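Local coordinates for cell division control protein 4 (Saccharomyces cerevisiae, PDB 3V7D) that recognises phosphorylated targets such as the CDK inhibitor SIC1 for an SCF E3 ubiquitin ligase, which marks them for proteasomal degradation, at residues B[198-203]-B[252-257]; B[202-207]-B[223-228]; B[230-235]-B[257-262]. The protein carries 1 engineered substitution. One frame throughout, in Å; residues are numbered along the deposited sequence.

How the interactions relate
The three contacts lie on the same side of the centre of the chain, in the WD40 beta-propeller, and show how two consecutive sheets are joined. Interaction 1 adds the short strand 251-253 to the edge of the sheet that ends in strand 194-199. Interactions 2 and 3 belong to the next sheet, on strands 206-213, 218-224, 229-233 and 262-266. Interaction 2 closes before interaction 3 opens, whereas the segments of interactions 1 and 3 alternate along the chain, their centres about 9 Å apart. The segments of interactions 1 and 2 overlap at His-202 and Asn-203, and His-202 packs against His-230 of interaction 3. Sheet-to-sheet packing is thereby linked to the peptide site that interaction 2 reaches.

Interaction 1 (B[198-203]-B[252-257]); sequences VFEGHN and VFHTPE. Unlike the reference sequence in segment 198-203: Glu-200 (reference Lys).
The rings of Phe-199 and Phe-253 lie side by side and point the same way, each with CG anti to its own carbonyl carbon. Phe-253 CD1 comes to the edge of the Phe-199 ring, 3.7 Å from Phe-199 CE1. With planes 69° apart, the pair is oblique, neither a stack nor a T.

The backbones of the two residues pair in parallel register. Phe-253 N donates to Val-198 O at 3.0 Å, and Glu-200 N returns a bond to Phe-253 O at 3.2 Å. On the other face of the sheet Val-198 meets Val-252 more loosely. Glu-200, an engineered residue (lysine in the reference), stretches beyond CG alongside His-254. Its carboxylate stands nearly upright to the imidazole, and Glu-200 OE2 stays 3.5 Å from His-254 ND1, a proximity of polar groups. Farther on, Pro-256 CG rests 3.8 Å from Gly-201 CA, where the backbone turns with angles suited to glycine.

Strand 251-253 thus becomes the fifth, outermost strand of a sheet, paired in parallel with 194-199, whose other flank is strand 185-189. Phe-199 also meets Trp-232 of strand 229-233, and Pro-256 packs on Phe-262 of strand 262-266.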
loop_
_atom_site.group_PDB
_atom_site.type_symbol
_atom_site.label_atom_id
_atom_site.label_comp_id
_atom_site.label_asym_id
_atom_site.label_seq_id
_atom_site.Cartn_x
_atom_site.Cartn_y
_atom_site.Cartn_z
ATOM N N VAL B 198 -9.137 29.208 17.753
ATOM C CA VAL B 198 -10.332 28.559 18.278
ATOM C C VAL B 198 -11.547 28.992 17.463
ATOM O O VAL B 198 -11.959 30.151 17.522
ATOM C CB VAL B 198 -10.569 28.901 19.757
ATOM C CG1 VAL B 198 -11.822 28.203 20.265
ATOM C CG2 VAL B 198 -9.361 28.517 20.597
ATOM N N PHE B 199 -12.114 28.062 16.698
ATOM C CA PHE B 199 -13.273 28.361 15.861
ATOM C C PHE B 199 -14.573 27.918 16.526
ATOM O O PHE B 199 -14.798 26.725 16.742
ATOM C CB PHE B 199 -13.154 27.687 14.492
ATOM C CG PHE B 199 -11.985 28.159 13.674
ATOM C CD1 PHE B 199 -11.369 29.369 13.945
ATOM C CD2 PHE B 199 -11.505 27.385 12.627
ATOM C CE1 PHE B 199 -10.294 29.801 13.190
ATOM C CE2 PHE B 199 -10.431 27.810 11.868
ATOM C CZ PHE B 199 -9.825 29.021 12.149
ATOM N N GLU B 200 -15.428 28.882 16.847
ATOM C CA GLU B 200 -16.739 28.570 17.395
ATOM C C GLU B 200 -17.779 28.674 16.289
ATOM O O GLU B 200 -17.532 29.292 15.252
ATOM C CB GLU B 200 -17.079 29.500 18.566
ATOM C CG GLU B 200 -16.086 29.414 19.723
ATOM C CD GLU B 200 -16.510 30.224 20.937
ATOM O OE1 GLU B 200 -17.686 30.638 21.003
ATOM O OE2 GLU B 200 -15.663 30.446 21.828
ATOM N N GLY B 201 -18.936 28.059 16.501
ATOM C CA GLY B 201 -19.984 28.068 15.499
ATOM C C GLY B 201 -20.930 26.894 15.649
ATOM O O GLY B 201 -22.147 27.057 15.561
ATOM N N HIS B 202 -20.368 25.708 15.866
ATOM C CA HIS B 202 -21.173 24.518 16.116
ATOM C C HIS B 202 -22.017 24.704 17.372
ATOM O O HIS B 202 -21.561 25.281 18.359
ATOM C CB HIS B 202 -20.289 23.275 16.258
ATOM C CG HIS B 202 -19.880 22.669 14.951
ATOM N ND1 HIS B 202 -20.789 22.155 14.053
ATOM C CD2 HIS B 202 -18.658 22.488 14.395
ATOM C CE1 HIS B 202 -20.147 21.686 12.999
ATOM N NE2 HIS B 202 -18.852 21.876 13.181
ATOM N N ASN B 203 -23.251 24.219 17.326
ATOM C CA ASN B 203 -24.161 24.372 18.451
ATOM C C ASN B 203 -24.215 23.118 19.307
ATOM O O ASN B 203 -25.040 23.005 20.216
ATOM C CB ASN B 203 -25.558 24.756 17.961
ATOM C CG ASN B 203 -25.589 26.133 17.320
ATOM O OD1 ASN B 203 -26.011 26.290 16.176
ATOM N ND2 ASN B 203 -25.132 27.138 18.059
ATOM N N VAL B 252 -9.047 33.721 18.984
ATOM C CA VAL B 252 -10.398 33.226 19.217
ATOM C C VAL B 252 -11.404 33.910 18.292
ATOM O O VAL B 252 -11.394 35.132 18.146
ATOM C CB VAL B 252 -10.817 33.428 20.687
ATOM C CG1 VAL B 252 -12.168 32.778 20.953
ATOM C CG2 VAL B 252 -9.753 32.866 21.626
ATOM N N PHE B 253 -12.266 33.112 17.666
ATOM C CA PHE B 253 -13.307 33.636 16.783
ATOM C C PHE B 253 -14.690 33.207 17.260
ATOM O O PHE B 253 -15.163 32.120 16.927
ATOM C CB PHE B 253 -13.083 33.168 15.346
ATOM C CG PHE B 253 -11.826 33.702 14.726
ATOM C CD1 PHE B 253 -10.613 33.066 14.931
ATOM C CD2 PHE B 253 -11.856 34.843 13.944
ATOM C CE1 PHE B 253 -9.451 33.557 14.364
ATOM C CE2 PHE B 253 -10.699 35.339 13.374
ATOM C CZ PHE B 253 -9.494 34.691 13.584
ATOM N N HIS B 254 -15.333 34.077 18.031
ATOM C CA HIS B 254 -16.620 33.774 18.646
ATOM C C HIS B 254 -17.769 33.720 17.644
ATOM O O HIS B 254 -18.796 33.095 17.913
ATOM C CB HIS B 254 -16.944 34.798 19.743
ATOM C CG HIS B 254 -15.938 34.842 20.851
ATOM N ND1 HIS B 254 -15.959 33.961 21.913
ATOM C CD2 HIS B 254 -14.883 35.664 21.068
ATOM C CE1 HIS B 254 -14.959 34.235 22.731
ATOM N NE2 HIS B 254 -14.290 35.264 22.241
ATOM N N THR B 255 -17.608 34.372 16.494
ATOM C CA THR B 255 -18.704 34.461 15.529
ATOM C C THR B 255 -18.253 34.182 14.094
ATOM O O THR B 255 -17.410 34.896 13.555
ATOM C CB THR B 255 -19.415 35.834 15.600
ATOM O OG1 THR B 255 -19.887 36.067 16.933
ATOM C CG2 THR B 255 -20.592 35.866 14.653
ATOM N N PRO B 256 -18.821 33.130 13.478
ATOM C CA PRO B 256 -18.489 32.621 12.140
ATOM C C PRO B 256 -18.465 33.683 11.042
ATOM O O PRO B 256 -17.528 33.708 10.247
ATOM C CB PRO B 256 -19.616 31.625 11.866
ATOM C CG PRO B 256 -19.999 31.135 13.207
ATOM C CD PRO B 256 -19.859 32.311 14.128
ATOM N N GLU B 257 -19.484 34.536 10.991
ATOM C CA GLU B 257 -19.552 35.579 9.969
ATOM C C GLU B 257 -18.383 36.552 10.063
ATOM O O GLU B 257 -17.981 37.158 9.070
ATOM C CB GLU B 257 -20.880 36.331 10.055
ATOM C CG GLU B 257 -22.057 35.502 9.598
ATOM C CD GLU B 257 -21.856 34.948 8.200
ATOM O OE1 GLU B 257 -21.480 35.729 7.301
ATOM O OE2 GLU B 257 -22.063 33.731 8.003
#

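Interaction 2 (B[202-207]-B[223-228]); sequences HNSTVR and GSRDNT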
loop_
_atom_site.group_PDB
_atom_site.type_symbol
_atom_site.label_atom_id
_atom_site.label_comp_id
_atom_site.label_asym_id
_atom_site.label_seq_id
_atom_site.Cartn_x
_atom_site.Cartn_y
_atom_site.Cartn_z
ATOM N N HIS B 202 -20.368 25.708 15.866
ATOM C CA HIS B 202 -21.173 24.518 16.116
ATOM C C HIS B 202 -22.017 24.704 17.372
ATOM O O HIS B 202 -21.561 25.281 18.359
ATOM C CB HIS B 202 -20.289 23.275 16.258
ATOM C CG HIS B 202 -19.880 22.669 14.951
ATOM N ND1 HIS B 202 -20.789 22.155 14.053
ATOM C CD2 HIS B 202 -18.658 22.488 14.395
ATOM C CE1 HIS B 202 -20.147 21.686 12.999
ATOM N NE2 HIS B 202 -18.852 21.876 13.181
ATOM N N ASN B 203 -23.251 24.219 17.326
ATOM C CA ASN B 203 -24.161 24.372 18.451
ATOM C C ASN B 203 -24.215 23.118 19.307
ATOM O O ASN B 203 -25.040 23.005 20.216
ATOM C CB ASN B 203 -25.558 24.756 17.961
ATOM C CG ASN B 203 -25.589 26.133 17.320
ATOM O OD1 ASN B 203 -26.011 26.290 16.176
ATOM N ND2 ASN B 203 -25.132 27.138 18.059
ATOM N N SER B 204 -23.322 22.181 19.008
ATOM C CA SER B 204 -23.242 20.928 19.744
ATOM C C SER B 204 -21.856 20.301 19.580
ATOM O O SER B 204 -20.973 20.890 18.952
ATOM C CB SER B 204 -24.334 19.967 19.272
ATOM O OG SER B 204 -24.410 18.830 20.111
ATOM N N THR B 205 -21.670 19.116 20.156
ATOM C CA THR B 205 -20.377 18.430 20.142
ATOM C C THR B 205 -19.843 18.197 18.731
ATOM O O THR B 205 -20.560 17.698 17.865
ATOM C CB THR B 205 -20.461 17.062 20.860
ATOM O OG1 THR B 205 -20.612 17.265 22.270
ATOM C CG2 THR B 205 -19.205 16.235 20.603
ATOM N N VAL B 206 -18.587 18.569 18.502
ATOM C CA VAL B 206 -17.912 18.227 17.255
ATOM C C VAL B 206 -17.554 16.746 17.304
ATOM O O VAL B 206 -16.690 16.338 18.074
ATOM C CB VAL B 206 -16.634 19.059 17.042
ATOM C CG1 VAL B 206 -16.012 18.731 15.696
ATOM C CG2 VAL B 206 -16.943 20.552 17.136
ATOM N N ARG B 207 -18.228 15.945 16.485
ATOM C CA ARG B 207 -18.128 14.489 16.585
ATOM C C ARG B 207 -17.034 13.887 15.709
ATOM O O ARG B 207 -16.452 12.859 16.051
ATOM C CB ARG B 207 -19.471 13.844 16.237
ATOM C CG ARG B 207 -19.546 12.367 16.570
ATOM C CD ARG B 207 -19.296 12.137 18.049
ATOM N NE ARG B 207 -19.361 10.724 18.407
ATOM C CZ ARG B 207 -18.329 9.889 18.336
ATOM N NH1 ARG B 207 -17.147 10.323 17.915
ATOM N NH2 ARG B 207 -18.479 8.619 18.689
ATOM N N GLY B 223 -17.943 17.569 11.338
ATOM C CA GLY B 223 -19.285 17.072 11.582
ATOM C C GLY B 223 -19.631 17.160 13.057
ATOM O O GLY B 223 -18.778 16.936 13.919
ATOM N N SER B 224 -20.887 17.484 13.352
ATOM C CA SER B 224 -21.305 17.700 14.731
ATOM C C SER B 224 -22.626 17.029 15.071
ATOM O O SER B 224 -23.375 16.614 14.190
ATOM C CB SER B 224 -21.399 19.201 15.025
ATOM O OG SER B 224 -22.136 19.460 16.212
ATOM N N ARG B 225 -22.903 16.942 16.369
ATOM C CA ARG B 225 -24.183 16.448 16.859
ATOM C C ARG B 225 -25.313 17.457 16.653
ATOM O O ARG B 225 -26.449 17.205 17.052
ATOM C CB ARG B 225 -24.079 16.078 18.339
ATOM C CG ARG B 225 -23.261 14.836 18.594
ATOM C CD ARG B 225 -23.245 14.477 20.061
ATOM N NE ARG B 225 -22.861 13.082 20.255
ATOM C CZ ARG B 225 -22.705 12.510 21.444
ATOM N NH1 ARG B 225 -22.892 13.216 22.553
ATOM N NH2 ARG B 225 -22.359 11.232 21.523
ATOM N N ASP B 226 -25.006 18.595 16.035
ATOM C CA ASP B 226 -26.041 19.567 15.687
ATOM C C ASP B 226 -26.611 19.298 14.296
ATOM O O ASP B 226 -27.284 20.156 13.720
ATOM C CB ASP B 226 -25.518 21.008 15.793
ATOM C CG ASP B 226 -24.318 21.276 14.899
ATOM O OD1 ASP B 226 -24.088 20.520 13.932
ATOM O OD2 ASP B 226 -23.597 22.258 15.166
ATOM N N ASN B 227 -26.310 18.109 13.772
ATOM C CA ASN B 227 -26.779 17.636 12.464
ATOM C C ASN B 227 -26.121 18.317 11.262
ATOM O O ASN B 227 -26.471 18.033 10.115
ATOM C CB ASN B 227 -28.309 17.721 12.346
ATOM C CG ASN B 227 -29.019 17.159 13.560
ATOM O OD1 ASN B 227 -28.413 16.484 14.390
ATOM N ND2 ASN B 227 -30.313 17.434 13.668
ATOM N N THR B 228 -25.165 19.200 11.522
ATOM C CA THR B 228 -24.548 19.973 10.451
ATOM C C THR B 228 -23.085 19.617 10.235
ATOM O O THR B 228 -22.479 18.891 11.026
ATOM C CB THR B 228 -24.589 21.488 10.746
ATOM O OG1 THR B 228 -23.516 21.833 11.635
ATOM C CG2 THR B 228 -25.922 21.892 11.368
#
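Asp-226 OD2 is gripped by two donors from the opposing loop, His-202 ND1 at 3.0 Å and the backbone Asn-203 N at 2.9 Å. The imidazole reaches it from the syn side and almost in its own ring plane, while the amide uses the anti lone pair. Asp-226 CG sits between its backbone N and carbonyl carbon (chi1 59°), and the side chain crosses that of His-202 at about a right angle. Asp-226 OD1, the other oxygen, is met from one face of the carboxylate by Thr-228 OG1 at 2.7 Å and by Thr-228 N, the latter closing an Asx turn. Four bonds therefore fix the carboxylate, and their donors would be expected to stabilise its negative charge.

Ser-224 CB lies over one face of the His-202 ring, 3.2 Å from His-202 ND1. Ser-224 OG, anti to the backbone N (chi1 164°), donates a hydrogen bond to Thr-205 O at 2.9 Å from well above the carbonyl plane and accepts from Asp-226 N in an ST turn. Thr-205 O takes a second bond from Arg-225 N, also 2.9 Å long, and Arg-207 N binds Gly-223 O at 2.8 Å. Beyond the backbone, Arg-225 runs extended past Thr-205, bringing Arg-225 NH2 to 4.4 Å from Arg-207 NE. Both arginines hydrogen-bond a modified side chain of the bound peptide, and Arg-225 also its backbone.

His-202 NE2 continues the polar chain to Thr-222 OG1, and Trp-232 NE1 bonds the same hydroxyl. This Asp-His-Ser/Thr-Trp network is a structural signature of WD40 repeats; here it adjoins the arginines that bind the peptide of this phosphoserine-recognising propeller.

Interaction 3 (B[230-235]-B[257-262]); sequences HVWKLP and EENPYF
Phe-262 CG stands anti to the backbone N (chi1 174°), whereas Tyr-261 CG is anti to the carbonyl carbon, and these torsions start the two adjacent side chains on different courses. The result is two separate aromatic contacts, one with Trp-232 and one with Pro-235.

Phe-262 turns an edge to the face of the tryptophan six-membered ring in an offset edge-to-face pair, with planes 63° apart and Phe-262 CD1 3.8 Å from Trp-232 CZ3. At the rim of the indole, near its plane, lies the amide of Asn-259, and Phe-262 CE1 also comes to 4.0 Å from His-230 CD2. Pro-235 covers one face of the tyrosine: its CG is poised over the ring centre, 3.9 Å from the centroid of Tyr-261, making a CH-pi contact only 8° off the normal.

Polar bonds fix the turn to the strand. Lys-233 N donates to Tyr-261 O at 2.8 Å, and the same oxygen receives a CA-H contact from Trp-232. The Lys-233 chain bends at its last two torsions, and Lys-233 NZ binds Pro-260 O at 3.0 Å. Within the type I turn 259-262, Asn-259 OD1 accepts from Tyr-261 N at 2.8 Å, an Asx turn.

Trp-232 and Phe-262 form a non-hydrogen-bonded antiparallel pair where strand 262-266 joins the outer side of strand 229-233, which has strand 218-224 as its other neighbour. From the preceding sheet, strand 194-199 places Phe-199 against Asn-259 and Pro-235, and His-197 against Tyr-261.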
loop_
_atom_site.group_PDB
_atom_site.type_symbol
_atom_site.label_atom_id
_atom_site.label_comp_id
_atom_site.label_asym_id
_atom_site.label_seq_id
_atom_site.Cartn_x
_atom_site.Cartn_y
_atom_site.Cartn_z
ATOM N N HIS B 230 -19.553 22.040 9.317
ATOM C CA HIS B 230 -18.997 23.363 9.077
ATOM C C HIS B 230 -17.733 23.238 8.244
ATOM O O HIS B 230 -16.953 22.306 8.429
ATOM C CB HIS B 230 -18.687 24.067 10.399
ATOM C CG HIS B 230 -19.889 24.645 11.079
ATOM N ND1 HIS B 230 -21.096 23.984 11.154
ATOM C CD2 HIS B 230 -20.066 25.825 11.724
ATOM C CE1 HIS B 230 -21.963 24.731 11.814
ATOM N NE2 HIS B 230 -21.363 25.852 12.172
ATOM N N VAL B 231 -17.534 24.170 7.319
ATOM C CA VAL B 231 -16.323 24.180 6.504
ATOM C C VAL B 231 -15.462 25.398 6.847
ATOM O O VAL B 231 -15.964 26.519 6.945
ATOM C CB VAL B 231 -16.642 24.140 4.990
ATOM C CG1 VAL B 231 -15.358 24.094 4.175
ATOM C CG2 VAL B 231 -17.523 22.939 4.660
ATOM N N TRP B 232 -14.168 25.170 7.053
ATOM C CA TRP B 232 -13.249 26.245 7.401
ATOM C C TRP B 232 -11.954 26.131 6.607
ATOM O O TRP B 232 -11.506 25.026 6.295
ATOM C CB TRP B 232 -12.902 26.236 8.894
ATOM C CG TRP B 232 -13.919 25.626 9.803
ATOM C CD1 TRP B 232 -14.231 24.301 9.919
ATOM C CD2 TRP B 232 -14.719 26.310 10.768
ATOM N NE1 TRP B 232 -15.198 24.124 10.880
ATOM C CE2 TRP B 232 -15.515 25.349 11.420
ATOM C CE3 TRP B 232 -14.854 27.653 11.139
ATOM C CZ2 TRP B 232 -16.426 25.679 12.420
ATOM C CZ3 TRP B 232 -15.763 27.984 12.131
ATOM C CH2 TRP B 232 -16.536 27.003 12.758
ATOM N N LYS B 233 -11.351 27.271 6.285
ATOM C CA LYS B 233 -10.013 27.278 5.711
ATOM C C LYS B 233 -8.990 27.043 6.815
ATOM O O LYS B 233 -9.123 27.585 7.910
ATOM C CB LYS B 233 -9.730 28.601 4.997
ATOM C CG LYS B 233 -10.547 28.802 3.730
ATOM C CD LYS B 233 -10.185 30.097 3.026
ATOM C CE LYS B 233 -10.607 31.302 3.844
ATOM N NZ LYS B 233 -12.089 31.415 3.944
ATOM N N LEU B 234 -7.984 26.218 6.532
ATOM C CA LEU B 234 -6.887 25.997 7.469
ATOM C C LEU B 234 -5.900 27.154 7.368
ATOM O O LEU B 234 -5.337 27.399 6.303
ATOM C CB LEU B 234 -6.171 24.678 7.167
ATOM C CG LEU B 234 -4.982 24.326 8.068
ATOM C CD1 LEU B 234 -5.444 23.999 9.481
ATOM C CD2 LEU B 234 -4.172 23.175 7.482
ATOM N N PRO B 235 -5.702 27.880 8.478
ATOM C CA PRO B 235 -4.807 29.043 8.527
ATOM C C PRO B 235 -3.366 28.708 8.139
ATOM O O PRO B 235 -2.856 27.639 8.485
ATOM C CB PRO B 235 -4.876 29.470 9.994
ATOM C CG PRO B 235 -6.211 28.986 10.459
ATOM C CD PRO B 235 -6.423 27.685 9.747
ATOM N N GLU B 257 -19.484 34.536 10.991
ATOM C CA GLU B 257 -19.552 35.579 9.969
ATOM C C GLU B 257 -18.383 36.552 10.063
ATOM O O GLU B 257 -17.981 37.158 9.070
ATOM C CB GLU B 257 -20.880 36.331 10.055
ATOM C CG GLU B 257 -22.057 35.502 9.598
ATOM C CD GLU B 257 -21.856 34.948 8.200
ATOM O OE1 GLU B 257 -21.480 35.729 7.301
ATOM O OE2 GLU B 257 -22.063 33.731 8.003
ATOM N N GLU B 258 -17.835 36.687 11.263
ATOM C CA GLU B 258 -16.712 37.575 11.495
ATOM C C GLU B 258 -15.428 36.761 11.607
ATOM O O GLU B 258 -14.426 37.219 12.158
ATOM C CB GLU B 258 -16.967 38.407 12.750
ATOM C CG GLU B 258 -18.239 39.255 12.643
ATOM C CD GLU B 258 -18.711 39.812 13.974
ATOM O OE1 GLU B 258 -17.858 40.153 14.822
ATOM O OE2 GLU B 258 -19.941 39.909 14.167
ATOM N N ASN B 259 -15.479 35.543 11.076
ATOM C CA ASN B 259 -14.329 34.651 11.010
ATOM C C ASN B 259 -13.906 34.492 9.554
ATOM O O ASN B 259 -14.597 33.839 8.774
ATOM C CB ASN B 259 -14.700 33.290 11.603
ATOM C CG ASN B 259 -13.524 32.332 11.681
ATOM O OD1 ASN B 259 -12.480 32.539 11.061
ATOM N ND2 ASN B 259 -13.699 31.260 12.446
ATOM N N PRO B 260 -12.761 35.085 9.181
ATOM C CA PRO B 260 -12.294 35.040 7.791
ATOM C C PRO B 260 -11.890 33.630 7.358
ATOM O O PRO B 260 -11.669 33.390 6.171
ATOM C CB PRO B 260 -11.080 35.973 7.796
ATOM C CG PRO B 260 -10.606 35.966 9.207
ATOM C CD PRO B 260 -11.830 35.814 10.059
ATOM N N TYR B 261 -11.801 32.710 8.312
ATOM C CA TYR B 261 -11.485 31.323 7.999
ATOM C C TYR B 261 -12.754 30.486 7.893
ATOM O O TYR B 261 -12.696 29.297 7.592
ATOM C CB TYR B 261 -10.539 30.729 9.045
ATOM C CG TYR B 261 -9.240 31.483 9.188
ATOM C CD1 TYR B 261 -8.285 31.458 8.178
ATOM C CD2 TYR B 261 -8.962 32.219 10.333
ATOM C CE1 TYR B 261 -7.090 32.149 8.305
ATOM C CE2 TYR B 261 -7.772 32.912 10.469
ATOM C CZ TYR B 261 -6.840 32.874 9.452
ATOM O OH TYR B 261 -5.656 33.563 9.584
ATOM N N PHE B 262 -13.900 31.111 8.140
ATOM C CA PHE B 262 -15.179 30.417 8.044
ATOM C C PHE B 262 -15.699 30.438 6.608
ATOM O O PHE B 262 -15.659 31.468 5.936
ATOM C CB PHE B 262 -16.192 31.035 9.010
ATOM C CG PHE B 262 -17.579 30.477 8.879
ATOM C CD1 PHE B 262 -17.857 29.176 9.253
ATOM C CD2 PHE B 262 -18.612 31.264 8.398
ATOM C CE1 PHE B 262 -19.138 28.663 9.137
ATOM C CE2 PHE B 262 -19.893 30.757 8.282
ATOM C CZ PHE B 262 -20.157 29.456 8.653
#